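Local coordinates for HMG box-containing protein 1 (Homo sapiens, PDB 3QVE) that represses transcription by binding promoters of target genes, acting in cell-cycle control and the Wnt pathway, and is seen here as its AXH domain, at residues W28-V31 with E32-A35. Sequence-based numbering, arbitrary orientation.
Sequences WQDV and EDFA
D30 caps the start of helix 31-37 by accepting from the backbone of E32 and D33. It is the N-cap residue, placed where edge strand 29-30 of the AXH domain's antiparallel sheet runs straight into the helix. Its CG stands anti to the backbone N (chi1 170°), which brings OD2 back over the first turn. D33 N meets D30 OD2 at 3.1 Å, on the anti side of the carboxylate. E32 N lies 2.8 Å from D30 OD2, but that bond is bent and weak.

The main chain closes the turn. F34 N gives a nearly straight bond to D30 O (2.9 Å), and A35 N binds V31 O.

The acidic groups sit close together. D30 OD2 is 3.9 Å from D33 OD1. The positive end of the helix dipole would be expected to ease this crowding of charge. E32 OE2 also forms a salt bridge with K14.

One side-chain contact is of another kind. The amide of Q29 stands at right angles to the F34 ring, with OE1 at the ring edge, 3.4 Å from F34 CD1. W9 and F20 also pack against this ring.

A water donates to both D30 OD1 (2.9 Å) and E32 OE2 (2.6 Å).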
ATOM      1  N   TRP A  28     -14.905  -2.527  -2.075  1.00 31.98           N
ATOM      2  CA  TRP A  28     -13.785  -3.020  -1.280  1.00 28.95           C
ATOM      3  C   TRP A  28     -13.538  -4.462  -1.671  1.00 29.55           C
ATOM      4  O   TRP A  28     -14.498  -5.190  -1.816  1.00 28.67           O
ATOM      5  CB  TRP A  28     -14.172  -2.975   0.182  1.00 27.79           C
ATOM      6  CG  TRP A  28     -13.993  -1.610   0.710  1.00 30.49           C
ATOM      7  CD1 TRP A  28     -14.966  -0.677   0.912  1.00 34.14           C
ATOM      8  CD2 TRP A  28     -12.753  -0.992   1.064  1.00 27.10           C
ATOM      9  NE1 TRP A  28     -14.410   0.487   1.375  1.00 33.11           N
ATOM     10  CE2 TRP A  28     -13.054   0.316   1.499  1.00 33.48           C
ATOM     11  CE3 TRP A  28     -11.416  -1.420   1.066  1.00 24.56           C
ATOM     12  CZ2 TRP A  28     -12.071   1.207   1.931  1.00 30.08           C
ATOM     13  CZ3 TRP A  28     -10.430  -0.532   1.508  1.00 27.64           C
ATOM     14  CH2 TRP A  28     -10.761   0.760   1.935  1.00 30.14           C
ATOM     15  N   GLN A  29     -12.280  -4.851  -1.874  1.00 26.60           N
ATOM     16  CA  GLN A  29     -11.924  -6.227  -2.122  1.00 26.82           C
ATOM     17  C   GLN A  29     -10.624  -6.602  -1.414  1.00 23.96           C
ATOM     18  O   GLN A  29      -9.690  -5.801  -1.320  1.00 25.03           O
ATOM     19  CB  GLN A  29     -11.791  -6.539  -3.640  1.00 31.26           C
ATOM     20  CG  GLN A  29     -11.284  -5.426  -4.469  1.00 43.77           C
ATOM     21  CD  GLN A  29     -11.380  -5.633  -5.992  1.00 53.54           C
ATOM     22  OE1 GLN A  29     -11.336  -6.779  -6.493  1.00 33.71           O
ATOM     23  NE2 GLN A  29     -11.475  -4.496  -6.741  1.00 33.76           N
ATOM     24  N   ASP A  30     -10.577  -7.837  -0.923  1.00 22.18           N
ATOM     25  CA  ASP A  30      -9.354  -8.333  -0.352  1.00 24.08           C
ATOM     26  C   ASP A  30      -8.289  -8.392  -1.439  1.00 25.76           C
ATOM     27  O   ASP A  30      -8.569  -8.773  -2.575  1.00 25.57           O
ATOM     28  CB  ASP A  30      -9.609  -9.692   0.243  1.00 24.98           C
ATOM     29  CG  ASP A  30      -8.354 -10.382   0.645  1.00 33.33           C
ATOM     30  OD1 ASP A  30      -7.869 -10.080   1.752  1.00 30.41           O
ATOM     31  OD2 ASP A  30      -7.868 -11.202  -0.176  1.00 29.91           O
ATOM     32  N   VAL A  31      -7.063  -8.054  -1.061  1.00 24.23           N
ATOM     33  CA  VAL A  31      -5.955  -8.019  -1.991  1.00 23.39           C
ATOM     34  C   VAL A  31      -5.685  -9.374  -2.664  1.00 23.87           C
ATOM     35  O   VAL A  31      -5.354  -9.407  -3.871  1.00 21.73           O
ATOM     36  CB  VAL A  31      -4.709  -7.438  -1.341  1.00 23.31           C
ATOM     37  CG1 VAL A  31      -4.100  -8.419  -0.305  1.00 19.09           C
ATOM     38  CG2 VAL A  31      -3.692  -7.010  -2.390  1.00 21.45           C
ATOM     39  N   GLU A  32      -5.837 -10.474  -1.937  1.00 24.61           N
ATOM     40  CA  GLU A  32      -5.616 -11.764  -2.550  1.00 27.54           C
ATOM     41  C   GLU A  32      -6.740 -12.119  -3.547  1.00 31.10           C
ATOM     42  O   GLU A  32      -6.484 -12.719  -4.608  1.00 27.63           O
ATOM     43  CB  GLU A  32      -5.499 -12.860  -1.521  1.00 25.30           C
ATOM     44  CG  GLU A  32      -4.174 -12.919  -0.766  1.00 25.89           C
ATOM     45  CD  GLU A  32      -4.260 -13.943   0.336  1.00 28.62           C
ATOM     46  OE1 GLU A  32      -4.070 -15.135   0.016  1.00 31.16           O
ATOM     47  OE2 GLU A  32      -4.550 -13.566   1.501  1.00 26.43           O
ATOM     48  N   ASP A  33      -7.975 -11.764  -3.198  1.00 28.49           N
ATOM     49  CA  ASP A  33      -9.128 -12.000  -4.103  1.00 28.81           C
ATOM     50  C   ASP A  33      -8.914 -11.158  -5.370  1.00 29.30           C
ATOM     51  O   ASP A  33      -9.061 -11.640  -6.485  1.00 27.70           O
ATOM     52  CB  ASP A  33     -10.433 -11.632  -3.401  1.00 27.41           C
ATOM     53  CG  ASP A  33     -10.834 -12.628  -2.302  1.00 32.75           C
ATOM     54  OD1 ASP A  33     -10.132 -13.640  -2.115  1.00 30.39           O
ATOM     55  OD2 ASP A  33     -11.860 -12.398  -1.621  1.00 31.86           O
ATOM     56  N   PHE A  34      -8.487  -9.915  -5.196  1.00 27.69           N
ATOM     57  CA  PHE A  34      -8.169  -9.037  -6.321  1.00 26.04           C
ATOM     58  C   PHE A  34      -7.059  -9.591  -7.202  1.00 30.91           C
ATOM     59  O   PHE A  34      -7.199  -9.649  -8.418  1.00 28.64           O
ATOM     60  CB  PHE A  34      -7.794  -7.636  -5.809  1.00 27.37           C
ATOM     61  CG  PHE A  34      -7.313  -6.704  -6.888  1.00 26.31           C
ATOM     62  CD1 PHE A  34      -8.214  -6.065  -7.711  1.00 37.09           C
ATOM     63  CD2 PHE A  34      -5.959  -6.500  -7.098  1.00 31.32           C
ATOM     64  CE1 PHE A  34      -7.781  -5.188  -8.721  1.00 38.62           C
ATOM     65  CE2 PHE A  34      -5.509  -5.647  -8.093  1.00 31.98           C
ATOM     66  CZ  PHE A  34      -6.427  -4.982  -8.903  1.00 34.32           C
ATOM     67  N   ALA A  35      -5.957 -10.019  -6.592  1.00 29.36           N
ATOM     68  CA  ALA A  35      -4.794 -10.462  -7.344  1.00 31.80           C
ATOM     69  C   ALA A  35      -5.159 -11.744  -8.116  1.00 33.67           C
ATOM     70  O   ALA A  35      -4.660 -11.961  -9.220  1.00 36.55           O
ATOM     71  CB  ALA A  35      -3.597 -10.706  -6.410  1.00 26.90           C
TER
HETATM   72  O   HOH W   1      -5.156 -11.018   1.851  1.00 25.31           O